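Local coordinates for Lmo2812 protein (Listeria monocytogenes EGD-e, PDB 5ZQA), which probably acts as a penicillin-binding D-alanyl-D-alanine carboxypeptidase that trims peptidoglycan peptides during cell-wall synthesis, at residues P59-S64 against D231-C236; S42-E47 against G244-I249; L71-V76 against S187-V192; L87-L92 against A127-D132; P29-S34 against E266-V271. All blocks are in the same frame, centred on the assembly; numbering follows the deposited sequence.

Contact 1 of 5, residues P59-S64 against D231-C236; sequences PIASLS and DEAGYC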
# COMPACT_ATOMS: atom_id res chain seq x y z
N PRO A 59 -13.34 -1.10 -2.76
CA PRO A 59 -12.48 -2.05 -2.03
C PRO A 59 -11.01 -1.80 -2.34
O PRO A 59 -10.64 -1.56 -3.49
CB PRO A 59 -12.91 -3.42 -2.57
CG PRO A 59 -14.22 -3.19 -3.24
CD PRO A 59 -14.21 -1.78 -3.73
N ILE A 60 -10.17 -1.86 -1.31
CA ILE A 60 -8.76 -1.52 -1.51
C ILE A 60 -7.77 -2.64 -1.21
O ILE A 60 -6.59 -2.50 -1.52
CB ILE A 60 -8.35 -0.30 -0.66
CG1 ILE A 60 -8.50 -0.59 0.85
CG2 ILE A 60 -9.14 0.94 -1.11
CD1 ILE A 60 -7.84 0.47 1.75
N ALA A 61 -8.25 -3.74 -0.62
CA ALA A 61 -7.44 -4.94 -0.45
C ALA A 61 -6.07 -4.64 0.19
O ALA A 61 -6.00 -3.95 1.20
CB ALA A 61 -7.28 -5.65 -1.78
N SER A 62 -4.98 -5.11 -0.42
CA SER A 62 -3.64 -4.94 0.16
C SER A 62 -3.14 -3.50 0.23
O SER A 62 -2.08 -3.25 0.82
CB SER A 62 -2.62 -5.78 -0.62
OG SER A 62 -2.73 -7.15 -0.24
N LEU A 63 -3.86 -2.55 -0.35
CA LEU A 63 -3.45 -1.15 -0.16
C LEU A 63 -3.55 -0.83 1.33
O LEU A 63 -2.89 0.09 1.82
CB LEU A 63 -4.29 -0.18 -0.99
CG LEU A 63 -4.24 -0.40 -2.51
CD1 LEU A 63 -5.11 0.63 -3.22
CD2 LEU A 63 -2.81 -0.35 -3.03
N SER A 64 -4.35 -1.62 2.06
CA SER A 64 -4.44 -1.52 3.52
C SER A 64 -3.09 -1.62 4.20
O SER A 64 -2.89 -1.06 5.30
CB SER A 64 -5.34 -2.62 4.09
OG SER A 64 -6.65 -2.53 3.59
N ASP A 231 -10.52 -10.31 -6.78
CA ASP A 231 -11.54 -10.28 -7.82
C ASP A 231 -12.45 -9.07 -7.65
O ASP A 231 -12.78 -8.39 -8.62
CB ASP A 231 -12.36 -11.58 -7.81
CG ASP A 231 -11.58 -12.77 -8.32
OD1 ASP A 231 -10.72 -12.58 -9.21
OD2 ASP A 231 -11.81 -13.89 -7.83
N GLU A 232 -12.82 -8.79 -6.40
CA GLU A 232 -13.73 -7.70 -6.06
C GLU A 232 -13.10 -6.31 -6.25
O GLU A 232 -13.74 -5.40 -6.77
CB GLU A 232 -14.21 -7.86 -4.61
CG GLU A 232 -14.86 -9.21 -4.28
CD GLU A 232 -13.84 -10.34 -4.08
OE1 GLU A 232 -12.84 -10.14 -3.37
OE2 GLU A 232 -14.06 -11.44 -4.64
N ALA A 233 -11.84 -6.16 -5.82
CA ALA A 233 -11.15 -4.87 -5.91
C ALA A 233 -10.55 -4.62 -7.29
O ALA A 233 -10.18 -3.50 -7.61
CB ALA A 233 -10.04 -4.79 -4.85
N GLY A 234 -10.44 -5.68 -8.09
CA GLY A 234 -9.69 -5.62 -9.33
C GLY A 234 -8.22 -5.32 -9.07
O GLY A 234 -7.73 -5.43 -7.93
N TYR A 235 -7.51 -4.95 -10.13
CA TYR A 235 -6.08 -4.68 -10.01
C TYR A 235 -5.83 -3.23 -9.65
O TYR A 235 -6.27 -2.32 -10.35
CB TYR A 235 -5.36 -5.06 -11.32
CG TYR A 235 -5.32 -6.56 -11.54
CD1 TYR A 235 -6.36 -7.21 -12.19
CD2 TYR A 235 -4.26 -7.31 -11.06
CE1 TYR A 235 -6.33 -8.59 -12.38
CE2 TYR A 235 -4.22 -8.69 -11.24
CZ TYR A 235 -5.26 -9.31 -11.91
OH TYR A 235 -5.23 -10.68 -12.10
N CYS A 236 -5.13 -3.02 -8.54
CA CYS A 236 -4.98 -1.70 -7.95
C CYS A 236 -3.52 -1.31 -7.81
O CYS A 236 -2.66 -2.17 -7.64
CB CYS A 236 -5.64 -1.65 -6.57
SG CYS A 236 -7.42 -2.07 -6.56
O HOH W 1 -11.36 -1.40 -6.14
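Ala-233 packs on Pro-59 just ahead of the SxxK motif of the serine penicillin-binding protein fold (the beta-lactamase-like fold), whose serine is Ser-62. The Ala-233 CB methyl lies 3.9 Å from Pro-59 CB and 3.6 Å from Pro-59 O. The same methyl meets Ala-61 CB at 4.2 Å, and so sits against two residues of the 59-64 loop. A separate apolar touch joins Leu-63 CD1 to Cys-236 CB at 4.1 Å. Leu-63 CG stands anti to the carbonyl carbon (chi1 -59°), and an extended chi2 carries CD1 toward the cysteine. The two backbones are linked through a water, which donates to Pro-59 O and to Ala-233 O, at 2.8 Å in each case. Further out, Thr-230 OG1 is hydrogen-bonded to Ala-233 N, while Cys-236 pairs with Gly-228 in the sheet. The Leu-63 side chain rests on Lys-226, predicted to bind substrate, and on Leu-253. Ser-62, the predicted acyl-ester residue, makes no contact with 231-236. Its OG is hydrogen-bonded to Lys-65 NZ and Ser-122 OG. The turn that presents it is also braced by Ser-64 OG, which donates to Ala-61 O over 2.9 Å with a C=O...donor angle of 163°.

Contact 2 of 5, residues S42-E47 against G244-I249; sequences SVENGE and GGKRVI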
# COMPACT_ATOMS: atom_id res chain seq x y z
N SER A 42 -0.85 16.38 -6.93
CA SER A 42 0.39 17.01 -6.52
C SER A 42 0.53 17.02 -4.99
O SER A 42 -0.34 17.52 -4.28
CB SER A 42 0.46 18.44 -7.05
OG SER A 42 1.62 19.08 -6.55
N VAL A 43 1.62 16.46 -4.49
CA VAL A 43 1.85 16.40 -3.05
C VAL A 43 2.05 17.79 -2.44
O VAL A 43 1.60 18.05 -1.32
CB VAL A 43 3.09 15.52 -2.74
CG1 VAL A 43 3.59 15.74 -1.32
CG2 VAL A 43 2.75 14.05 -2.99
N GLU A 44 2.69 18.69 -3.18
CA GLU A 44 3.10 19.96 -2.60
C GLU A 44 1.92 20.83 -2.15
O GLU A 44 1.94 21.42 -1.07
CB GLU A 44 3.98 20.73 -3.60
CG GLU A 44 5.39 20.14 -3.76
CD GLU A 44 5.41 18.75 -4.40
OE1 GLU A 44 4.60 18.49 -5.32
OE2 GLU A 44 6.25 17.92 -3.97
N ASN A 45 0.87 20.89 -2.97
CA ASN A 45 -0.28 21.72 -2.63
C ASN A 45 -1.61 20.98 -2.62
O ASN A 45 -2.66 21.60 -2.43
CB ASN A 45 -0.36 22.91 -3.59
CG ASN A 45 -0.68 22.50 -5.01
OD1 ASN A 45 -0.57 21.32 -5.37
ND2 ASN A 45 -1.05 23.46 -5.85
N GLY A 46 -1.58 19.67 -2.84
CA GLY A 46 -2.79 18.87 -2.84
C GLY A 46 -3.65 18.95 -4.10
O GLY A 46 -4.75 18.38 -4.13
N GLU A 47 -3.18 19.63 -5.14
CA GLU A 47 -4.03 19.82 -6.32
C GLU A 47 -4.30 18.52 -7.06
O GLU A 47 -3.37 17.80 -7.43
CB GLU A 47 -3.41 20.81 -7.29
CG GLU A 47 -4.36 21.15 -8.43
CD GLU A 47 -3.76 22.08 -9.46
OE1 GLU A 47 -4.53 22.57 -10.32
OE2 GLU A 47 -2.54 22.32 -9.42
N GLY A 244 12.22 17.03 -10.32
CA GLY A 244 12.42 18.46 -10.15
C GLY A 244 11.87 19.01 -8.85
O GLY A 244 11.37 20.14 -8.81
N GLY A 245 11.93 18.21 -7.79
CA GLY A 245 11.41 18.63 -6.50
C GLY A 245 9.91 18.52 -6.32
O GLY A 245 9.38 18.84 -5.25
N LYS A 246 9.21 18.08 -7.36
CA LYS A 246 7.76 17.94 -7.33
C LYS A 246 7.40 16.47 -7.25
O LYS A 246 7.80 15.70 -8.11
CB LYS A 246 7.12 18.58 -8.57
CG LYS A 246 5.67 18.15 -8.81
CD LYS A 246 5.12 18.75 -10.09
CE LYS A 246 3.74 18.19 -10.41
NZ LYS A 246 3.19 18.76 -11.68
N ARG A 247 6.65 16.09 -6.22
CA ARG A 247 6.20 14.71 -6.09
C ARG A 247 4.72 14.59 -6.41
O ARG A 247 3.92 15.45 -6.05
CB ARG A 247 6.48 14.19 -4.67
CG ARG A 247 5.97 12.75 -4.46
CD ARG A 247 6.43 12.13 -3.13
NE ARG A 247 7.88 11.92 -3.10
CZ ARG A 247 8.50 10.89 -3.66
NH1 ARG A 247 7.81 9.95 -4.29
NH2 ARG A 247 9.83 10.80 -3.59
N VAL A 248 4.37 13.52 -7.12
CA VAL A 248 2.96 13.24 -7.38
C VAL A 248 2.63 11.86 -6.85
O VAL A 248 3.53 11.02 -6.66
CB VAL A 248 2.59 13.34 -8.88
CG1 VAL A 248 2.92 14.75 -9.41
CG2 VAL A 248 3.30 12.26 -9.69
N ILE A 249 1.36 11.65 -6.55
CA ILE A 249 0.86 10.35 -6.13
C ILE A 249 -0.31 9.98 -7.03
O ILE A 249 -1.25 10.76 -7.20
CB ILE A 249 0.43 10.35 -4.67
CG1 ILE A 249 1.65 10.57 -3.77
CG2 ILE A 249 -0.25 9.03 -4.31
CD1 ILE A 249 1.30 10.72 -2.30
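Val-43 and Arg-247 meet at the end of the antiparallel sheet, where strand 37-42 runs into a turn beside strand 246-255. Ser-42 and Val-248 form a non-hydrogen-bonded antiparallel pair. Next to it, Val-43 N donates to Arg-247 O over 3.0 Å, with a nearly straight N-H...O angle of 167°. The tight part is on the Val-43 side. Its CG2 lies 3.7 Å from Ile-249 CD1 and 3.8 Å from Arg-247 CG. CG2 stands anti to the carbonyl carbon, which aims it at these two side chains. Beyond this patch, Arg-247 NH1 is hydrogen-bonded to Thr-240 OG1 and forms a salt bridge with Asp-223. Ile-249 goes on to pack against helix 175-188.

The other side is looser and more exposed. Here Glu-44 bends at chi2 (66°) and turns its carboxylate back to the neighbouring backbone. Arg-247 N donates to Glu-44 OE2 over 2.9 Å, on the syn side and tilted from the carboxylate plane. The carboxylate thus takes up a backbone amide of strand 246-255 where strand 37-42 has already ended. Lys-246 passes alongside with its CG 3.7 Å from Glu-44 OE1, but its NZ bonds to Gly-272 O. Asn-45 forms an Asx turn: Glu-47 N donates to Asn-45 OD1 at 3.1 Å.

Contact 3 of 5, residues L71-V76 against S187-V192; sequences LVLEAV and STHPEV. With MG (magnesium ion), chain C; MG (magnesium ion), chain B.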
# COMPACT_ATOMS: atom_id res chain seq x y z
N LEU A 71 1.81 2.45 10.89
CA LEU A 71 1.77 2.16 12.32
C LEU A 71 3.02 1.41 12.82
O LEU A 71 3.46 1.64 13.96
CB LEU A 71 0.49 1.38 12.64
CG LEU A 71 -0.74 2.29 12.55
CD1 LEU A 71 -2.03 1.48 12.66
CD2 LEU A 71 -0.71 3.38 13.62
N VAL A 72 3.60 0.55 11.99
CA VAL A 72 4.88 -0.07 12.31
C VAL A 72 5.97 0.97 12.45
O VAL A 72 6.72 0.98 13.43
CB VAL A 72 5.27 -1.11 11.24
CG1 VAL A 72 6.72 -1.53 11.39
CG2 VAL A 72 4.32 -2.31 11.32
N LEU A 73 6.03 1.88 11.48
CA LEU A 73 7.07 2.91 11.47
C LEU A 73 6.90 3.89 12.64
O LEU A 73 7.90 4.30 13.26
CB LEU A 73 7.05 3.64 10.13
CG LEU A 73 7.49 2.74 8.97
CD1 LEU A 73 7.18 3.38 7.64
CD2 LEU A 73 8.97 2.41 9.07
N GLU A 74 5.65 4.24 12.97
CA GLU A 74 5.38 5.04 14.17
C GLU A 74 5.88 4.34 15.44
O GLU A 74 6.54 4.94 16.29
CB GLU A 74 3.88 5.33 14.32
CG GLU A 74 3.30 6.26 13.26
CD GLU A 74 3.69 7.70 13.52
OE1 GLU A 74 3.18 8.28 14.51
OE2 GLU A 74 4.51 8.25 12.76
N ALA A 75 5.59 3.05 15.55
CA ALA A 75 5.98 2.27 16.73
C ALA A 75 7.49 2.26 16.90
O ALA A 75 8.00 2.41 18.02
CB ALA A 75 5.44 0.85 16.64
N VAL A 76 8.22 2.10 15.81
CA VAL A 76 9.67 2.09 15.94
C VAL A 76 10.17 3.48 16.38
O VAL A 76 11.01 3.58 17.27
CB VAL A 76 10.36 1.65 14.65
CG1 VAL A 76 11.89 1.76 14.80
CG2 VAL A 76 9.94 0.22 14.29
N SER A 187 5.46 11.73 3.84
CA SER A 187 5.99 12.93 4.49
C SER A 187 6.50 12.63 5.91
O SER A 187 7.51 13.17 6.35
CB SER A 187 4.94 14.04 4.51
OG SER A 187 3.84 13.70 5.34
N THR A 188 5.80 11.75 6.61
CA THR A 188 6.14 11.41 7.99
C THR A 188 7.29 10.40 8.06
O THR A 188 8.14 10.46 8.97
CB THR A 188 4.92 10.85 8.74
OG1 THR A 188 3.83 11.78 8.62
CG2 THR A 188 5.24 10.65 10.20
N HIS A 189 7.30 9.48 7.10
CA HIS A 189 8.31 8.43 7.05
C HIS A 189 8.88 8.30 5.65
O HIS A 189 8.62 7.30 4.97
CB HIS A 189 7.72 7.08 7.51
CG HIS A 189 7.20 7.12 8.91
ND1 HIS A 189 8.02 7.07 10.01
CD2 HIS A 189 5.94 7.27 9.38
CE1 HIS A 189 7.30 7.16 11.10
NE2 HIS A 189 6.03 7.29 10.76
N PRO A 190 9.67 9.29 5.21
CA PRO A 190 10.22 9.27 3.85
C PRO A 190 11.02 8.00 3.55
O PRO A 190 11.11 7.60 2.40
CB PRO A 190 11.12 10.52 3.81
CG PRO A 190 11.28 10.95 5.22
CD PRO A 190 10.09 10.48 5.97
N GLU A 191 11.58 7.38 4.58
CA GLU A 191 12.37 6.17 4.40
C GLU A 191 11.54 4.99 3.88
O GLU A 191 12.09 3.98 3.48
CB GLU A 191 13.08 5.79 5.70
CG GLU A 191 12.23 5.09 6.75
CD GLU A 191 11.39 6.03 7.60
OE1 GLU A 191 11.38 7.27 7.38
OE2 GLU A 191 10.70 5.52 8.52
N VAL A 192 10.21 5.11 3.88
CA VAL A 192 9.40 4.02 3.34
C VAL A 192 9.78 3.77 1.88
O VAL A 192 9.75 2.63 1.40
CB VAL A 192 7.88 4.32 3.49
CG1 VAL A 192 7.42 5.47 2.60
CG2 VAL A 192 7.05 3.05 3.21
MG MG C . 10.02 6.49 10.00
MG MG B . 3.92 10.04 15.50
O HOH W 2 10.25 5.01 11.39
O HOH W 3 4.63 10.63 13.60
O HOH W 4 5.81 9.10 15.87
O HOH W 5 1.99 10.74 15.19
O HOH W 6 3.33 9.42 17.26
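A magnesium site lies between helix 65-77 and the turn that follows helix 175-188, with Leu-73 over a face of His-189 and Glu-74 at its edge. His-189 ND1 binds one magnesium ion at 2.1 Å, and Glu-191 OE2 binds the same ion at 1.9 Å. A water is the third ligand in the model; it also donates to Leu-73 O. A type I turn from His-189 to Val-192 brings the two ligand side chains to one ion. Asp-77, a magnesium ligand in another structure of this protein, lies close to the histidine.

The imidazole is fixed in two ways. Leu-73 CB makes a CH-pi contact, 3.5 Å from the ring centroid and almost on the ring normal. His-189 NE2 donates to Glu-74 OE2 over 2.7 Å, using the anti lone pair of the oxygen. Carboxylate and ring planes stand 76° apart. Glu-74 reaches this place by bending at chi2 (-76°). Its other oxygen, OE1, binds a second magnesium ion that carries four waters. Phe-70 meets the His-189 ring edge-to-face.

With ND1 on the metal, NE2 must carry the proton it gives to Glu-74. The carboxylate would then be expected to make the imidazole a stronger donor to its magnesium. Glu-74 thus connects the two sites, with OE1 on one ion and OE2 on the histidine that binds the other.

Contact 4 of 5, residues L87-L92 against A127-D132; sequences LDLVRL and AETLGD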
# COMPACT_ATOMS: atom_id res chain seq x y z
N LEU A 87 9.15 -12.57 15.21
CA LEU A 87 7.74 -12.89 15.38
C LEU A 87 7.38 -14.12 14.57
O LEU A 87 8.03 -14.42 13.57
CB LEU A 87 6.88 -11.71 14.96
CG LEU A 87 7.21 -10.38 15.60
CD1 LEU A 87 6.30 -9.32 14.99
CD2 LEU A 87 7.04 -10.45 17.11
N ASP A 88 6.33 -14.81 14.99
CA ASP A 88 5.88 -16.01 14.31
C ASP A 88 4.73 -15.70 13.38
O ASP A 88 3.73 -15.12 13.81
CB ASP A 88 5.45 -17.08 15.31
CG ASP A 88 6.58 -17.47 16.24
OD1 ASP A 88 7.66 -17.84 15.74
OD2 ASP A 88 6.39 -17.38 17.48
N LEU A 89 4.87 -16.08 12.11
CA LEU A 89 3.84 -15.82 11.11
C LEU A 89 2.52 -16.45 11.51
O LEU A 89 2.47 -17.63 11.89
CB LEU A 89 4.26 -16.36 9.74
CG LEU A 89 5.29 -15.51 9.02
CD1 LEU A 89 5.81 -16.25 7.80
CD2 LEU A 89 4.64 -14.16 8.65
N VAL A 90 1.46 -15.66 11.44
CA VAL A 90 0.13 -16.17 11.72
C VAL A 90 -0.28 -17.09 10.56
O VAL A 90 0.15 -16.92 9.42
CB VAL A 90 -0.91 -15.04 11.90
CG1 VAL A 90 -0.42 -13.98 12.87
CG2 VAL A 90 -1.25 -14.41 10.57
N ARG A 91 -1.11 -18.08 10.86
CA ARG A 91 -1.64 -18.95 9.82
C ARG A 91 -2.87 -18.31 9.21
O ARG A 91 -3.74 -17.82 9.93
CB ARG A 91 -1.98 -20.34 10.38
CG ARG A 91 -0.77 -21.19 10.68
CD ARG A 91 -1.15 -22.50 11.33
NE ARG A 91 -0.00 -23.40 11.43
CZ ARG A 91 0.93 -23.30 12.37
NH1 ARG A 91 0.86 -22.35 13.30
NH2 ARG A 91 1.95 -24.16 12.38
N LEU A 92 -2.93 -18.29 7.88
CA LEU A 92 -4.07 -17.73 7.18
C LEU A 92 -5.08 -18.83 6.88
O LEU A 92 -4.69 -19.94 6.53
CB LEU A 92 -3.63 -17.05 5.89
CG LEU A 92 -2.57 -15.95 6.00
CD1 LEU A 92 -2.05 -15.63 4.61
CD2 LEU A 92 -3.12 -14.70 6.68
N ALA A 127 1.78 -9.08 7.34
CA ALA A 127 0.98 -7.95 7.81
C ALA A 127 0.18 -8.29 9.07
O ALA A 127 0.15 -7.51 10.02
CB ALA A 127 0.05 -7.47 6.70
N GLU A 128 -0.47 -9.45 9.07
CA GLU A 128 -1.30 -9.84 10.21
C GLU A 128 -0.45 -10.03 11.46
O GLU A 128 -0.87 -9.68 12.57
CB GLU A 128 -2.07 -11.12 9.91
CG GLU A 128 -3.17 -10.96 8.86
CD GLU A 128 -4.26 -10.01 9.29
OE1 GLU A 128 -4.81 -9.29 8.42
OE2 GLU A 128 -4.59 -9.97 10.50
N THR A 129 0.76 -10.55 11.26
CA THR A 129 1.69 -10.82 12.36
C THR A 129 2.14 -9.50 13.00
O THR A 129 2.18 -9.36 14.23
CB THR A 129 2.91 -11.61 11.87
OG1 THR A 129 2.48 -12.87 11.34
CG2 THR A 129 3.89 -11.86 13.01
N LEU A 130 2.45 -8.52 12.16
CA LEU A 130 2.81 -7.19 12.65
C LEU A 130 1.67 -6.51 13.41
O LEU A 130 1.88 -5.94 14.48
CB LEU A 130 3.27 -6.31 11.49
CG LEU A 130 4.59 -6.73 10.83
CD1 LEU A 130 4.78 -6.02 9.49
CD2 LEU A 130 5.77 -6.47 11.75
N GLY A 131 0.46 -6.56 12.86
CA GLY A 131 -0.69 -5.99 13.53
C GLY A 131 -0.93 -6.63 14.89
O GLY A 131 -1.23 -5.93 15.86
N ASP A 132 -0.82 -7.96 14.95
CA ASP A 132 -0.99 -8.70 16.20
C ASP A 132 0.01 -8.25 17.26
O ASP A 132 -0.34 -8.03 18.42
CB ASP A 132 -0.83 -10.20 15.96
CG ASP A 132 -2.06 -10.84 15.37
OD1 ASP A 132 -3.02 -10.12 15.00
OD2 ASP A 132 -2.07 -12.09 15.26
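Thr-129 of helix 124-135 faces the chain as it leaves the short strand 86-88, and it has the largest share of the contact of any one residue. This is the helical part of the penicillin-binding protein fold, where helix 124-135 follows the predicted active-site Ser-122. The polar part is one hydrogen bond. Val-90 N donates to Thr-129 OG1 over 3.0 Å, at an N-H...O angle of 154°. The hydroxyl stands anti to the carbonyl carbon (chi1 -61°) and is also hydrogen-bonded to Asp-125 O, one turn back in the helix. It therefore joins the helix backbone to the amide of an irregular segment.

Van der Waals contacts surround this bond. Thr-129 CG2 packs 3.6 Å from Leu-87 CB and 3.4 Å from Asp-88 O. The threonine and Leu-87 slide past each other in opposite directions. An apolar touch joins Leu-87 CD1 to Leu-130 CD2 at 4.3 Å. Leu-89 comes across at about a right angle, with CD2 3.7 Å from Thr-129 OG1. Val-90 spreads its two methyls along the helix. CG2 meets Glu-128 CB at 3.5 Å, and CG1 lies 3.5 Å from Asp-132 OD2.

Glu-128 and Asp-88 send their polar ends to partners elsewhere. Glu-128 OE1 is hydrogen-bonded to Ser-162, and Asp-88 bonds to Thr-108.

The segment 87-92 thus covers one flank of helix 124-135. Strand 86-88 pairs with strand 108-110, and Leu-87 and Leu-89 also pack on helix 111-120. Leu-89 reaches helix 100-104 as well.

Contact 5 of 5, residues P29-S34 against E266-V271; sequences PNLYLS and EKLMEV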
# COMPACT_ATOMS: atom_id res chain seq x y z
N PRO A 29 -7.23 16.66 -18.38
CA PRO A 29 -7.20 15.87 -19.62
C PRO A 29 -8.30 14.82 -19.70
O PRO A 29 -8.98 14.51 -18.72
CB PRO A 29 -5.82 15.20 -19.57
CG PRO A 29 -5.49 15.14 -18.12
CD PRO A 29 -6.04 16.40 -17.54
N ASN A 30 -8.46 14.30 -20.90
CA ASN A 30 -9.44 13.27 -21.19
C ASN A 30 -8.71 11.93 -21.31
O ASN A 30 -8.18 11.61 -22.37
CB ASN A 30 -10.18 13.62 -22.48
CG ASN A 30 -11.27 12.63 -22.82
OD1 ASN A 30 -11.82 11.95 -21.95
ND2 ASN A 30 -11.61 12.55 -24.11
N LEU A 31 -8.66 11.17 -20.21
CA LEU A 31 -7.97 9.89 -20.23
C LEU A 31 -8.93 8.74 -20.42
O LEU A 31 -10.09 8.80 -20.01
CB LEU A 31 -7.18 9.67 -18.93
CG LEU A 31 -6.16 10.75 -18.55
CD1 LEU A 31 -5.54 10.41 -17.20
CD2 LEU A 31 -5.07 10.92 -19.61
N TYR A 32 -8.43 7.67 -21.03
CA TYR A 32 -9.21 6.45 -21.15
C TYR A 32 -8.48 5.33 -20.44
O TYR A 32 -7.54 4.74 -20.98
CB TYR A 32 -9.47 6.14 -22.62
CG TYR A 32 -10.40 7.17 -23.21
CD1 TYR A 32 -11.75 7.17 -22.88
CD2 TYR A 32 -9.93 8.17 -24.05
CE1 TYR A 32 -12.61 8.12 -23.39
CE2 TYR A 32 -10.79 9.13 -24.56
CZ TYR A 32 -12.13 9.09 -24.22
OH TYR A 32 -12.99 10.04 -24.73
N LEU A 33 -8.90 5.09 -19.21
CA LEU A 33 -8.22 4.16 -18.31
C LEU A 33 -9.04 2.90 -18.13
O LEU A 33 -10.26 2.92 -18.30
CB LEU A 33 -7.99 4.81 -16.94
CG LEU A 33 -7.33 6.19 -16.94
CD1 LEU A 33 -7.21 6.74 -15.53
CD2 LEU A 33 -5.95 6.12 -17.59
N SER A 34 -8.37 1.81 -17.76
CA SER A 34 -9.08 0.59 -17.39
C SER A 34 -9.71 0.75 -16.02
O SER A 34 -10.83 0.29 -15.78
CB SER A 34 -8.13 -0.61 -17.38
OG SER A 34 -8.82 -1.75 -16.91
N GLU A 266 0.98 4.81 -16.09
CA GLU A 266 1.82 5.56 -17.03
C GLU A 266 1.11 6.82 -17.52
O GLU A 266 1.71 7.89 -17.58
CB GLU A 266 2.20 4.69 -18.23
CG GLU A 266 3.21 3.60 -17.93
CD GLU A 266 3.58 2.82 -19.18
OE1 GLU A 266 4.28 3.37 -20.06
OE2 GLU A 266 3.15 1.65 -19.31
N LYS A 267 -0.17 6.69 -17.87
CA LYS A 267 -0.96 7.82 -18.34
C LYS A 267 -1.11 8.88 -17.26
O LYS A 267 -1.03 10.08 -17.53
CB LYS A 267 -2.32 7.34 -18.82
CG LYS A 267 -2.26 6.56 -20.12
CD LYS A 267 -3.63 6.02 -20.45
CE LYS A 267 -3.64 5.25 -21.76
NZ LYS A 267 -4.92 4.51 -21.86
N LEU A 268 -1.32 8.44 -16.02
CA LEU A 268 -1.51 9.37 -14.91
C LEU A 268 -0.21 10.11 -14.58
O LEU A 268 -0.23 11.31 -14.27
CB LEU A 268 -2.03 8.64 -13.67
CG LEU A 268 -3.47 8.13 -13.79
CD1 LEU A 268 -3.77 7.15 -12.66
CD2 LEU A 268 -4.47 9.28 -13.75
N MET A 269 0.92 9.40 -14.67
CA MET A 269 2.20 10.03 -14.39
C MET A 269 2.53 11.08 -15.46
O MET A 269 3.09 12.13 -15.14
CB MET A 269 3.31 8.96 -14.28
CG MET A 269 3.27 8.17 -12.97
SD MET A 269 3.43 9.28 -11.55
CE MET A 269 3.22 8.17 -10.15
N GLU A 270 2.14 10.80 -16.71
CA GLU A 270 2.30 11.78 -17.79
C GLU A 270 1.52 13.07 -17.49
O GLU A 270 2.03 14.17 -17.67
CB GLU A 270 1.85 11.19 -19.13
CG GLU A 270 2.00 12.15 -20.31
CD GLU A 270 2.03 11.44 -21.65
OE1 GLU A 270 2.69 10.39 -21.76
OE2 GLU A 270 1.40 11.94 -22.61
N VAL A 271 0.29 12.92 -17.04
CA VAL A 271 -0.52 14.06 -16.62
C VAL A 271 0.11 14.76 -15.42
O VAL A 271 0.18 16.00 -15.36
CB VAL A 271 -1.96 13.61 -16.26
CG1 VAL A 271 -2.75 14.75 -15.61
CG2 VAL A 271 -2.66 13.14 -17.51
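Lys-267 starts with CG anti to the carbonyl carbon (chi1 -71°) and then runs straight to its end, which carries NZ to Tyr-32 O. It thereby ties the N-terminal segment 29-34 to helix 258-272, which packs on the five-stranded sheet. Lys-267 NZ donates to Tyr-32 O over 2.8 Å. The ammonium group approaches from a direction tilted from the carbonyl plane. On its way the lysine passes Leu-33, which runs the opposite way, with Leu-33 CD2 3.7 Å from Lys-267 CD.

The rest of the contact is apolar. Leu-31, also with CG anti to its carbonyl carbon (chi1 -56°), points at the helix. Its CD1 lies 3.8 Å from Leu-268 CD2, and its CD2 lies 3.9 Å from Val-271 CG2. Leu-33 CD1 meets the same Leu-268 methyl at 4.1 Å. The Pro-29 ring meets Val-271 with its CG 3.5 Å from Val-271 CG2. Tyr-50 of strand 48-52 touches Leu-31, Leu-33 and Leu-268, so the segment bridges helix and sheet edge. The Tyr-32 side chain starts away from the helix, and its OH accepts a hydrogen bond from Asn-30 ND2 at 2.9 Å.

Contacts 1 and 3 are buried, contacts 2 and 4 partly so, and contact 5 lies at the surface. Contact 1 joins loops beside the predicted catalytic serine, through methyl packing and a water. Contact 3 uses metal ions and a histidine-carboxylate bond instead. Contacts 2, 4 and 5 combine apolar packing with one or two direct hydrogen bonds. Contacts 2 and 5 touch where strand 246-255 meets the helix 258-272 that follows it: Val-248 CG2 lies 3.5 Å from Met-269 SD. Contacts 3 and 4 meet in the helical part, where Val-72 packs on Leu-130. Contacts 4 and 5 are far apart, with centres about 37 Å from each other on opposite sides of the chain's centre.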